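ATP-dependent 6-phosphofructokinase isozyme 2 (Escherichia coli, PDB 3UMO) catalyses the ATP-dependent phosphorylation of fructose 6-phosphate to fructose 1,6-bisphosphate, the first committing step of glycolysis, and works as a homodimer. Local coordinates at residues V125-I136 against A155-D166; A230-V241 against L272-V280. All blocks are in the same frame, centred on the assembly; numbering follows the deposited sequence.

Contact 1 of 2, residues V125-I136 against A155-D166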
loop_
_atom_site.group_PDB
_atom_site.type_symbol
_atom_site.label_atom_id
_atom_site.label_comp_id
_atom_site.label_asym_id
_atom_site.label_seq_id
_atom_site.Cartn_x
_atom_site.Cartn_y
_atom_site.Cartn_z
ATOM N N VAL A 125 -42.306 4.970 -12.433
ATOM C CA VAL A 125 -41.764 5.080 -13.784
ATOM C C VAL A 125 -42.864 5.199 -14.834
ATOM O O VAL A 125 -42.751 5.987 -15.769
ATOM C CB VAL A 125 -40.849 3.886 -14.120
ATOM C CG1 VAL A 125 -40.512 3.864 -15.604
ATOM C CG2 VAL A 125 -39.582 3.949 -13.288
ATOM N N LEU A 126 -43.936 4.434 -14.670
ATOM C CA LEU A 126 -45.013 4.440 -15.654
ATOM C C LEU A 126 -45.929 5.665 -15.548
ATOM O O LEU A 126 -46.872 5.817 -16.331
ATOM C CB LEU A 126 -45.800 3.126 -15.606
ATOM C CG LEU A 126 -44.907 1.915 -15.910
ATOM C CD1 LEU A 126 -45.704 0.617 -15.922
ATOM C CD2 LEU A 126 -44.160 2.109 -17.231
ATOM N N GLU A 127 -45.644 6.541 -14.589
ATOM C CA GLU A 127 -46.327 7.829 -14.511
ATOM C C GLU A 127 -45.603 8.879 -15.345
ATOM O O GLU A 127 -46.108 9.984 -15.545
ATOM C CB GLU A 127 -46.456 8.294 -13.060
ATOM C CG GLU A 127 -47.422 7.460 -12.238
ATOM C CD GLU A 127 -47.462 7.876 -10.782
ATOM O OE1 GLU A 127 -46.811 8.884 -10.432
ATOM O OE2 GLU A 127 -48.142 7.191 -9.987
ATOM N N ILE A 128 -44.412 8.531 -15.824
ATOM C CA ILE A 128 -43.653 9.410 -16.706
ATOM C C ILE A 128 -44.404 9.537 -18.029
ATOM O O ILE A 128 -44.942 8.550 -18.540
ATOM C CB ILE A 128 -42.228 8.863 -16.935
ATOM C CG1 ILE A 128 -41.429 8.916 -15.631
ATOM C CG2 ILE A 128 -41.513 9.636 -18.018
ATOM C CD1 ILE A 128 -40.125 8.137 -15.679
ATOM N N GLU A 129 -44.465 10.753 -18.568
ATOM C CA GLU A 129 -45.198 10.994 -19.805
ATOM C C GLU A 129 -44.479 10.402 -21.015
ATOM O O GLU A 129 -43.268 10.186 -20.984
ATOM C CB GLU A 129 -45.428 12.494 -20.013
ATOM C CG GLU A 129 -44.159 13.329 -20.037
ATOM C CD GLU A 129 -43.772 13.852 -18.664
ATOM O OE1 GLU A 129 -43.611 13.046 -17.721
ATOM O OE2 GLU A 129 -43.640 15.084 -18.530
ATOM N N SER A 130 -45.232 10.137 -22.078
ATOM C CA SER A 130 -44.640 9.655 -23.323
ATOM C C SER A 130 -43.709 10.713 -23.901
ATOM O O SER A 130 -44.023 11.908 -23.877
ATOM C CB SER A 130 -45.735 9.302 -24.338
ATOM O OG SER A 130 -45.219 9.259 -25.659
ATOM N N GLY A 131 -42.556 10.279 -24.401
ATOM C CA GLY A 131 -41.610 11.188 -25.017
ATOM C C GLY A 131 -40.532 11.658 -24.058
ATOM O O GLY A 131 -39.474 12.123 -24.481
ATOM N N ALA A 132 -40.806 11.546 -22.762
ATOM C CA ALA A 132 -39.814 11.901 -21.751
ATOM C C ALA A 132 -38.687 10.879 -21.699
ATOM O O ALA A 132 -38.822 9.757 -22.190
ATOM C CB ALA A 132 -40.463 12.044 -20.386
ATOM N N ILE A 133 -37.580 11.279 -21.085
ATOM C CA ILE A 133 -36.396 10.442 -20.999
ATOM C C ILE A 133 -36.216 9.884 -19.592
ATOM O O ILE A 133 -36.351 10.607 -18.604
ATOM C CB ILE A 133 -35.147 11.237 -21.427
ATOM C CG1 ILE A 133 -35.262 11.612 -22.909
ATOM C CG2 ILE A 133 -33.868 10.443 -21.184
ATOM C CD1 ILE A 133 -34.209 12.592 -23.370
ATOM N N LEU A 134 -35.926 8.588 -19.517
ATOM C CA LEU A 134 -35.611 7.925 -18.259
ATOM C C LEU A 134 -34.205 7.345 -18.306
ATOM O O LEU A 134 -33.890 6.513 -19.161
ATOM C CB LEU A 134 -36.604 6.801 -17.970
ATOM C CG LEU A 134 -36.244 5.994 -16.719
ATOM C CD1 LEU A 134 -36.354 6.884 -15.492
ATOM C CD2 LEU A 134 -37.141 4.760 -16.591
ATOM N N VAL A 135 -33.360 7.780 -17.381
ATOM C CA VAL A 135 -32.010 7.237 -17.283
ATOM C C VAL A 135 -31.932 6.217 -16.159
ATOM O O VAL A 135 -32.045 6.567 -14.985
ATOM C CB VAL A 135 -30.965 8.343 -17.019
ATOM C CG1 VAL A 135 -29.555 7.748 -17.008
ATOM C CG2 VAL A 135 -31.074 9.444 -18.060
ATOM N N ILE A 136 -31.739 4.953 -16.523
ATOM C CA ILE A 136 -31.570 3.888 -15.544
ATOM C C ILE A 136 -30.070 3.667 -15.358
ATOM O O ILE A 136 -29.391 3.160 -16.253
ATOM C CB ILE A 136 -32.245 2.585 -16.014
ATOM C CG1 ILE A 136 -33.701 2.848 -16.387
ATOM C CG2 ILE A 136 -32.166 1.524 -14.923
ATOM C CD1 ILE A 136 -34.014 2.578 -17.839
ATOM N N ALA A 155 -41.824 -2.261 -20.140
ATOM C CA ALA A 155 -43.046 -1.555 -19.762
ATOM C C ALA A 155 -42.940 -0.070 -20.087
ATOM O O ALA A 155 -43.874 0.530 -20.620
ATOM C CB ALA A 155 -43.328 -1.748 -18.282
ATOM N N ALA A 156 -41.793 0.516 -19.758
ATOM C CA ALA A 156 -41.568 1.938 -19.989
ATOM C C ALA A 156 -41.571 2.275 -21.477
ATOM O O ALA A 156 -42.196 3.252 -21.901
ATOM C CB ALA A 156 -40.265 2.389 -19.329
ATOM N N GLN A 157 -40.881 1.462 -22.271
ATOM C CA GLN A 157 -40.772 1.709 -23.709
ATOM C C GLN A 157 -42.102 1.593 -24.462
ATOM O O GLN A 157 -42.347 2.343 -25.409
ATOM C CB GLN A 157 -39.701 0.810 -24.338
ATOM C CG GLN A 157 -38.290 1.164 -23.877
ATOM C CD GLN A 157 -37.201 0.462 -24.669
ATOM O OE1 GLN A 157 -36.142 1.037 -24.922
ATOM N NE2 GLN A 157 -37.449 -0.785 -25.048
ATOM N N LYS A 158 -42.956 0.665 -24.041
ATOM C CA LYS A 158 -44.253 0.462 -24.696
ATOM C C LYS A 158 -45.106 1.727 -24.753
ATOM O O LYS A 158 -45.960 1.874 -25.629
ATOM C CB LYS A 158 -45.040 -0.646 -24.003
ATOM C CG LYS A 158 -44.500 -2.034 -24.251
ATOM C CD LYS A 158 -45.330 -3.066 -23.525
ATOM C CE LYS A 158 -44.632 -4.413 -23.486
ATOM N NZ LYS A 158 -45.190 -5.287 -22.416
ATOM N N GLN A 159 -44.870 2.641 -23.819
ATOM C CA GLN A 159 -45.669 3.857 -23.747
ATOM C C GLN A 159 -44.853 5.112 -24.015
ATOM O O GLN A 159 -45.163 6.190 -23.502
ATOM C CB GLN A 159 -46.340 3.963 -22.388
ATOM C CG GLN A 159 -45.369 3.911 -21.247
ATOM C CD GLN A 159 -46.062 3.959 -19.918
ATOM O OE1 GLN A 159 -46.608 2.957 -19.460
ATOM N NE2 GLN A 159 -46.065 5.132 -19.289
ATOM N N GLY A 160 -43.802 4.963 -24.811
ATOM C CA GLY A 160 -43.093 6.110 -25.342
ATOM C C GLY A 160 -42.052 6.735 -24.439
ATOM O O GLY A 160 -41.558 7.819 -24.742
ATOM N N ILE A 161 -41.711 6.070 -23.340
ATOM C CA ILE A 161 -40.620 6.558 -22.498
ATOM C C ILE A 161 -39.284 6.175 -23.126
ATOM O O ILE A 161 -39.048 5.002 -23.431
ATOM C CB ILE A 161 -40.700 6.004 -21.067
ATOM C CG1 ILE A 161 -42.015 6.435 -20.411
ATOM C CG2 ILE A 161 -39.503 6.487 -20.244
ATOM C CD1 ILE A 161 -42.302 5.742 -19.100
ATOM N N ARG A 162 -38.423 7.168 -23.338
ATOM C CA ARG A 162 -37.139 6.938 -23.988
ATOM C C ARG A 162 -36.099 6.554 -22.938
ATOM O O ARG A 162 -35.808 7.332 -22.033
ATOM C CB ARG A 162 -36.712 8.179 -24.777
ATOM C CG ARG A 162 -37.708 8.580 -25.874
ATOM C CD ARG A 162 -37.399 9.964 -26.439
ATOM N NE ARG A 162 -36.265 9.957 -27.360
ATOM C CZ ARG A 162 -35.655 11.051 -27.807
ATOM N NH1 ARG A 162 -36.061 12.251 -27.410
ATOM N NH2 ARG A 162 -34.633 10.946 -28.646
ATOM N N CYS A 163 -35.549 5.347 -23.052
ATOM C CA CYS A 163 -34.679 4.819 -22.003
ATOM C C CYS A 163 -33.187 4.892 -22.316
ATOM O O CYS A 163 -32.741 4.526 -23.407
ATOM C CB CYS A 163 -35.074 3.379 -21.667
ATOM S SG CYS A 163 -36.736 3.241 -20.966
ATOM N N ILE A 164 -32.427 5.377 -21.336
ATOM C CA ILE A 164 -30.976 5.418 -21.408
ATOM C C ILE A 164 -30.458 4.523 -20.292
ATOM O O ILE A 164 -30.957 4.575 -19.166
ATOM C CB ILE A 164 -30.468 6.861 -21.221
ATOM C CG1 ILE A 164 -30.939 7.730 -22.395
ATOM C CG2 ILE A 164 -28.949 6.899 -21.082
ATOM C CD1 ILE A 164 -30.606 9.210 -22.236
ATOM N N VAL A 165 -29.479 3.680 -20.605
ATOM C CA VAL A 165 -29.003 2.698 -19.633
ATOM C C VAL A 165 -27.506 2.823 -19.374
ATOM O O VAL A 165 -26.711 2.907 -20.308
ATOM C CB VAL A 165 -29.314 1.257 -20.100
ATOM C CG1 VAL A 165 -28.764 0.234 -19.106
ATOM C CG2 VAL A 165 -30.818 1.062 -20.300
ATOM N N ASP A 166 -27.126 2.853 -18.096
ATOM C CA ASP A 166 -25.722 2.790 -17.706
ATOM C C ASP A 166 -25.612 1.829 -16.530
ATOM O O ASP A 166 -26.008 2.155 -15.414
ATOM C CB ASP A 166 -25.206 4.179 -17.327
ATOM C CG ASP A 166 -23.727 4.182 -16.970
ATOM O OD1 ASP A 166 -23.206 5.275 -16.663
ATOM O OD2 ASP A 166 -23.086 3.104 -16.991
HETATM O O HOH W 1 -45.898 7.352 -20.768
HETATM O O HOH W 2 -39.132 12.668 -27.039
#
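Gln-159 reaches across to the turn at Leu-126. Its NE2 donates to Leu-126 O at 3.1 Å. NE2 sits above the carbonyl plane of Leu-126, while Leu-126 O lies in the plane of the Gln-159 amide. Leu-126 CD2 packs against Gln-159 OE1, the two side chains crossing at about a right angle. A water accepts from the same NE2 and donates to Ile-128 O and Gln-159 O. With an alanine here, Leu-126 O is likely to lose its NE2 donor, and the water the side-chain N-H that it accepts. Gly-160 follows as the C-prime residue of a Schellman motif, and its O takes Gly-131 N at 2.7 Å. Ile-161 CG1 is anti to the carbonyl carbon (chi1 -60°), which carries CD1 to Ile-128 CB at 3.8 Å, while CG2 turns to Leu-134 CB. Beyond, strands 133-136 and 162-166 pair in parallel. Their ladder begins with Arg-162 N on Ala-132 O and ends with Asp-166 N on Ile-136 O, both at 2.9 Å. Ile-133 CG2 touches Ile-164 CD1 at 3.6 Å. Helix 146-158 makes this a beta-alpha-beta crossover of the central parallel sheet. Strand 4-7 flanks strand 133-137 on its other edge, and helix 254-267 covers Val-135 and Ile-164.

Contact 2 of 2, residues A230-V241 against L272-V280. With ATP (adenosine-5'-triphosphate), chain E.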
loop_
_atom_site.group_PDB
_atom_site.type_symbol
_atom_site.label_atom_id
_atom_site.label_comp_id
_atom_site.label_asym_id
_atom_site.label_seq_id
_atom_site.Cartn_x
_atom_site.Cartn_y
_atom_site.Cartn_z
ATOM N N ALA A 230 -14.276 9.051 -25.822
ATOM C CA ALA A 230 -15.369 8.130 -26.089
ATOM C C ALA A 230 -15.535 7.832 -27.566
ATOM O O ALA A 230 -15.149 8.623 -28.436
ATOM C CB ALA A 230 -16.675 8.657 -25.494
ATOM N N LEU A 231 -16.121 6.674 -27.840
ATOM C CA LEU A 231 -16.484 6.312 -29.204
ATOM C C LEU A 231 -18.003 6.190 -29.273
ATOM O O LEU A 231 -18.606 5.389 -28.553
ATOM C CB LEU A 231 -15.827 4.994 -29.601
ATOM C CG LEU A 231 -16.042 4.583 -31.059
ATOM C CD1 LEU A 231 -14.747 4.736 -31.838
ATOM C CD2 LEU A 231 -16.561 3.165 -31.144
ATOM N N GLY A 232 -18.619 6.993 -30.136
ATOM C CA GLY A 232 -20.062 6.990 -30.286
ATOM C C GLY A 232 -20.459 6.343 -31.596
ATOM O O GLY A 232 -19.896 6.652 -32.649
ATOM N N VAL A 233 -21.425 5.432 -31.529
ATOM C CA VAL A 233 -21.865 4.698 -32.711
ATOM C C VAL A 233 -23.376 4.822 -32.921
ATOM O O VAL A 233 -24.152 4.739 -31.963
ATOM C CB VAL A 233 -21.439 3.211 -32.627
ATOM C CG1 VAL A 233 -22.085 2.391 -33.725
ATOM C CG2 VAL A 233 -19.924 3.092 -32.705
ATOM N N ASP A 234 -23.758 5.044 -34.182
ATOM C CA ASP A 234 -25.137 5.152 -34.633
ATOM C C ASP A 234 -25.358 4.102 -35.704
ATOM O O ASP A 234 -24.449 3.343 -36.035
ATOM C CB ASP A 234 -25.352 6.504 -35.313
ATOM C CG ASP A 234 -26.228 7.424 -34.515
ATOM O OD1 ASP A 234 -26.891 6.946 -33.570
ATOM O OD2 ASP A 234 -26.257 8.629 -34.843
ATOM N N SER A 235 -26.555 4.087 -36.281
ATOM C CA SER A 235 -26.803 3.262 -37.451
ATOM C C SER A 235 -26.133 3.899 -38.666
ATOM O O SER A 235 -25.934 3.245 -39.690
ATOM C CB SER A 235 -28.307 3.103 -37.702
ATOM O OG SER A 235 -28.914 4.342 -38.036
ATOM N N GLU A 236 -25.773 5.175 -38.538
ATOM C CA GLU A 236 -25.233 5.941 -39.657
ATOM C C GLU A 236 -23.845 6.516 -39.395
ATOM O O GLU A 236 -23.102 6.813 -40.331
ATOM C CB GLU A 236 -26.184 7.087 -40.012
ATOM C CG GLU A 236 -27.577 6.633 -40.421
ATOM C CD GLU A 236 -28.584 7.764 -40.387
ATOM O OE1 GLU A 236 -28.166 8.925 -40.187
ATOM O OE2 GLU A 236 -29.792 7.492 -40.555
ATOM N N ASN A 237 -23.491 6.682 -38.126
ATOM C CA ASN A 237 -22.243 7.360 -37.797
ATOM C C ASN A 237 -21.371 6.648 -36.777
ATOM O O ASN A 237 -21.842 5.830 -35.979
ATOM C CB ASN A 237 -22.524 8.781 -37.304
ATOM C CG ASN A 237 -23.068 9.681 -38.393
ATOM O OD1 ASN A 237 -24.193 10.176 -38.304
ATOM N ND2 ASN A 237 -22.266 9.907 -39.427
ATOM N N CYS A 238 -20.086 6.984 -36.809
ATOM C CA CYS A 238 -19.122 6.497 -35.836
ATOM C C CYS A 238 -18.127 7.609 -35.598
ATOM O O CYS A 238 -17.488 8.087 -36.534
ATOM C CB CYS A 238 -18.380 5.288 -36.380
ATOM S SG CYS A 238 -17.104 4.676 -35.262
ATOM N N ILE A 239 -17.996 8.036 -34.352
ATOM C CA ILE A 239 -17.073 9.115 -34.060
ATOM C C ILE A 239 -16.310 8.839 -32.781
ATOM O O ILE A 239 -16.842 8.228 -31.846
ATOM C CB ILE A 239 -17.802 10.454 -33.906
ATOM C CG1 ILE A 239 -18.931 10.328 -32.886
ATOM C CG2 ILE A 239 -18.343 10.948 -35.251
ATOM C CD1 ILE A 239 -19.162 11.585 -32.105
ATOM N N GLN A 240 -15.056 9.278 -32.746
ATOM C CA GLN A 240 -14.313 9.260 -31.504
ATOM C C GLN A 240 -14.019 10.692 -31.104
ATOM O O GLN A 240 -13.656 11.530 -31.940
ATOM C CB GLN A 240 -13.011 8.447 -31.591
ATOM C CG GLN A 240 -12.274 8.409 -30.237
ATOM C CD GLN A 240 -11.156 7.378 -30.147
ATOM O OE1 GLN A 240 -10.933 6.592 -31.073
ATOM N NE2 GLN A 240 -10.445 7.377 -29.012
ATOM N N VAL A 241 -14.197 10.971 -29.825
ATOM C CA VAL A 241 -13.896 12.289 -29.297
ATOM C C VAL A 241 -12.907 12.123 -28.157
ATOM O O VAL A 241 -13.155 11.357 -27.226
ATOM C CB VAL A 241 -15.167 12.981 -28.791
ATOM C CG1 VAL A 241 -14.811 14.297 -28.083
ATOM C CG2 VAL A 241 -16.115 13.237 -29.948
ATOM N N LEU A 272 -25.296 13.016 -33.050
ATOM C CA LEU A 272 -24.443 12.090 -32.305
ATOM C C LEU A 272 -23.144 12.783 -31.899
ATOM O O LEU A 272 -22.668 12.627 -30.771
ATOM C CB LEU A 272 -24.139 10.845 -33.142
ATOM C CG LEU A 272 -23.212 9.816 -32.490
ATOM C CD1 LEU A 272 -23.921 9.073 -31.374
ATOM C CD2 LEU A 272 -22.672 8.841 -33.522
ATOM N N GLU A 273 -22.584 13.560 -32.823
ATOM C CA GLU A 273 -21.345 14.286 -32.568
ATOM C C GLU A 273 -21.477 15.267 -31.407
ATOM O O GLU A 273 -20.640 15.292 -30.503
ATOM C CB GLU A 273 -20.884 15.022 -33.826
ATOM C CG GLU A 273 -19.726 15.967 -33.577
ATOM C CD GLU A 273 -18.898 16.206 -34.820
ATOM O OE1 GLU A 273 -19.087 17.256 -35.471
ATOM O OE2 GLU A 273 -18.056 15.340 -35.143
ATOM N N GLU A 274 -22.539 16.064 -31.433
ATOM C CA GLU A 274 -22.763 17.066 -30.402
ATOM C C GLU A 274 -22.967 16.383 -29.054
ATOM O O GLU A 274 -22.457 16.835 -28.026
ATOM C CB GLU A 274 -23.980 17.921 -30.764
ATOM C CG GLU A 274 -24.187 19.123 -29.867
ATOM C CD GLU A 274 -25.050 20.191 -30.517
ATOM O OE1 GLU A 274 -25.020 20.304 -31.764
ATOM O OE2 GLU A 274 -25.755 20.914 -29.783
ATOM N N MET A 275 -23.701 15.272 -29.077
ATOM C CA MET A 275 -23.952 14.495 -27.869
ATOM C C MET A 275 -22.661 13.945 -27.253
ATOM O O MET A 275 -22.434 14.089 -26.053
ATOM C CB MET A 275 -24.917 13.349 -28.177
ATOM C CG MET A 275 -25.342 12.565 -26.959
ATOM S SD MET A 275 -26.295 11.115 -27.423
ATOM C CE MET A 275 -25.029 10.117 -28.190
ATOM N N VAL A 276 -21.821 13.312 -28.067
ATOM C CA VAL A 276 -20.584 12.713 -27.557
ATOM C C VAL A 276 -19.592 13.790 -27.122
ATOM O O VAL A 276 -18.923 13.656 -26.090
ATOM C CB VAL A 276 -19.942 11.739 -28.583
ATOM C CG1 VAL A 276 -18.600 11.224 -28.085
ATOM C CG2 VAL A 276 -20.887 10.563 -28.864
ATOM N N ARG A 277 -19.514 14.870 -27.891
ATOM C CA ARG A 277 -18.638 15.974 -27.521
ATOM C C ARG A 277 -19.002 16.548 -26.155
ATOM O O ARG A 277 -18.130 16.767 -25.326
ATOM C CB ARG A 277 -18.685 17.090 -28.558
ATOM C CG ARG A 277 -17.944 16.791 -29.832
ATOM C CD ARG A 277 -17.823 18.068 -30.665
ATOM N NE ARG A 277 -17.465 17.827 -32.061
ATOM C CZ ARG A 277 -16.292 17.352 -32.472
ATOM N NH1 ARG A 277 -15.343 17.044 -31.596
ATOM N NH2 ARG A 277 -16.070 17.177 -33.768
ATOM N N PHE A 278 -20.288 16.799 -25.935
ATOM C CA PHE A 278 -20.739 17.367 -24.673
ATOM C C PHE A 278 -20.530 16.354 -23.552
ATOM O O PHE A 278 -20.163 16.720 -22.433
ATOM C CB PHE A 278 -22.211 17.774 -24.765
ATOM C CG PHE A 278 -22.649 18.722 -23.688
ATOM C CD1 PHE A 278 -21.991 19.928 -23.503
ATOM C CD2 PHE A 278 -23.733 18.423 -22.874
ATOM C CE1 PHE A 278 -22.394 20.813 -22.515
ATOM C CE2 PHE A 278 -24.140 19.311 -21.877
ATOM C CZ PHE A 278 -23.470 20.503 -21.700
ATOM N N GLY A 279 -20.739 15.076 -23.863
ATOM C CA GLY A 279 -20.485 14.008 -22.907
ATOM C C GLY A 279 -19.028 13.967 -22.464
ATOM O O GLY A 279 -18.730 13.881 -21.268
ATOM N N VAL A 280 -18.109 14.008 -23.425
ATOM C CA VAL A 280 -16.687 14.020 -23.098
ATOM C C VAL A 280 -16.322 15.284 -22.323
ATOM O O VAL A 280 -15.546 15.226 -21.365
ATOM C CB VAL A 280 -15.801 13.871 -24.359
ATOM C CG1 VAL A 280 -14.353 14.290 -24.071
ATOM C CG2 VAL A 280 -15.852 12.434 -24.849
HETATM P PG ATP E . -17.185 5.884 -13.729
HETATM O O1G ATP E . -18.545 5.280 -13.689
HETATM O O2G ATP E . -17.317 7.195 -12.958
HETATM O O3G ATP E . -16.131 5.013 -13.139
HETATM P PB ATP E . -16.839 5.267 -16.378
HETATM O O1B ATP E . -15.795 4.131 -16.154
HETATM O O2B ATP E . -18.266 4.761 -16.676
HETATM O O3B ATP E . -16.834 6.322 -15.181
HETATM P PA ATP E . -15.080 6.736 -18.121
HETATM O O1A ATP E . -13.957 6.317 -17.218
HETATM O O2A ATP E . -14.836 6.397 -19.593
HETATM O O3A ATP E . -16.426 6.117 -17.657
HETATM O "O5'" ATP E . -15.295 8.317 -17.912
HETATM C "C5'" ATP E . -16.158 9.003 -18.754
HETATM C "C4'" ATP E . -15.640 10.204 -19.408
HETATM O "O4'" ATP E . -14.955 10.995 -18.413
HETATM C "C3'" ATP E . -14.588 9.903 -20.392
HETATM O "O3'" ATP E . -15.117 9.575 -21.621
HETATM C "C2'" ATP E . -13.797 11.145 -20.411
HETATM O "O2'" ATP E . -14.473 12.126 -21.085
HETATM C "C1'" ATP E . -13.770 11.508 -18.977
HETATM N N9 ATP E . -12.604 10.946 -18.298
HETATM C C8 ATP E . -12.580 9.825 -17.554
HETATM N N7 ATP E . -11.310 9.654 -17.110
HETATM C C5 ATP E . -10.541 10.661 -17.573
HETATM C C6 ATP E . -9.189 10.994 -17.431
HETATM N N6 ATP E . -8.259 10.139 -16.621
HETATM N N1 ATP E . -8.734 12.100 -18.044
HETATM C C2 ATP E . -9.548 12.879 -18.777
HETATM N N3 ATP E . -10.843 12.585 -18.924
HETATM C C4 ATP E . -11.363 11.493 -18.336
#
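A beta hairpin, strands 230-233 and 238-241, lies on the first turns of helix 272-286, whose Val-280 belongs to the ATP pocket. No hydrogen bond crosses between hairpin and helix. The contact is made mainly by aliphatic groups. Val-276 sits in the middle. Its CB meets Ile-239 CD1 tip to tip at 3.6 Å, and its CG1 slides past Val-241 CG2 at 3.7 Å. Its CG2 lies 3.9 Å from Gly-232 CA. A CB on Gly-232 would lie too close to this methyl, which is consistent with glycine at this place. Ile-239 holds CG1 between its backbone N and carbonyl carbon (chi1 53°), and CD1 then also touches Glu-273 CA at 3.5 Å.

The hairpin forms two strands of a three-stranded antiparallel sheet completed by strand 221-224. The helix runs nearly along both hairpin strands, at 23° to strand 238-241 and close to antiparallel to strand 230-233. Helix 204-214 covers the face bearing Val-233 and Cys-238.

Near the loop, Leu-272 CD2 touches both Gly-232 O and Asn-237 CB, and Asp-234 OD2 lies 3.5 Å from Leu-272 CB. At the outer edge, the side chains of Arg-277 and Val-241 cross at about a right angle, CG against CG2. Arg-277 NH2 forms a salt bridge with Glu-273 OE2, one turn back. At the nucleotide end, Val-280 CG2 fits against Ala-230 CB at 3.9 Å and also touches Val-241 CG1. The ATP O2' donates a weak hydrogen bond to Val-280 O, 3.3 Å long.

How the contacts relate
Contact 1 is the more buried of the two. It joins neighbouring strands of the parallel sheet, and the end of helix 146-158 to the loop before strand 133-137. Backbone hydrogen bonds carry much of it, with two waters at its loop end. Contact 2 is partly buried. It sets a helix against a separate antiparallel sheet, and aliphatic side chains carry it without a cross-contact hydrogen bond. The two contacts share no strand or helix. The nearest atoms of contact 1 and contact 2 are about 7 Å apart. Helix 254-267 touches both contacts. Each has one end near a nucleotide: Asp-166 lies close to magnesium and ATP, whereas Val-280 meets the ATP ribose directly.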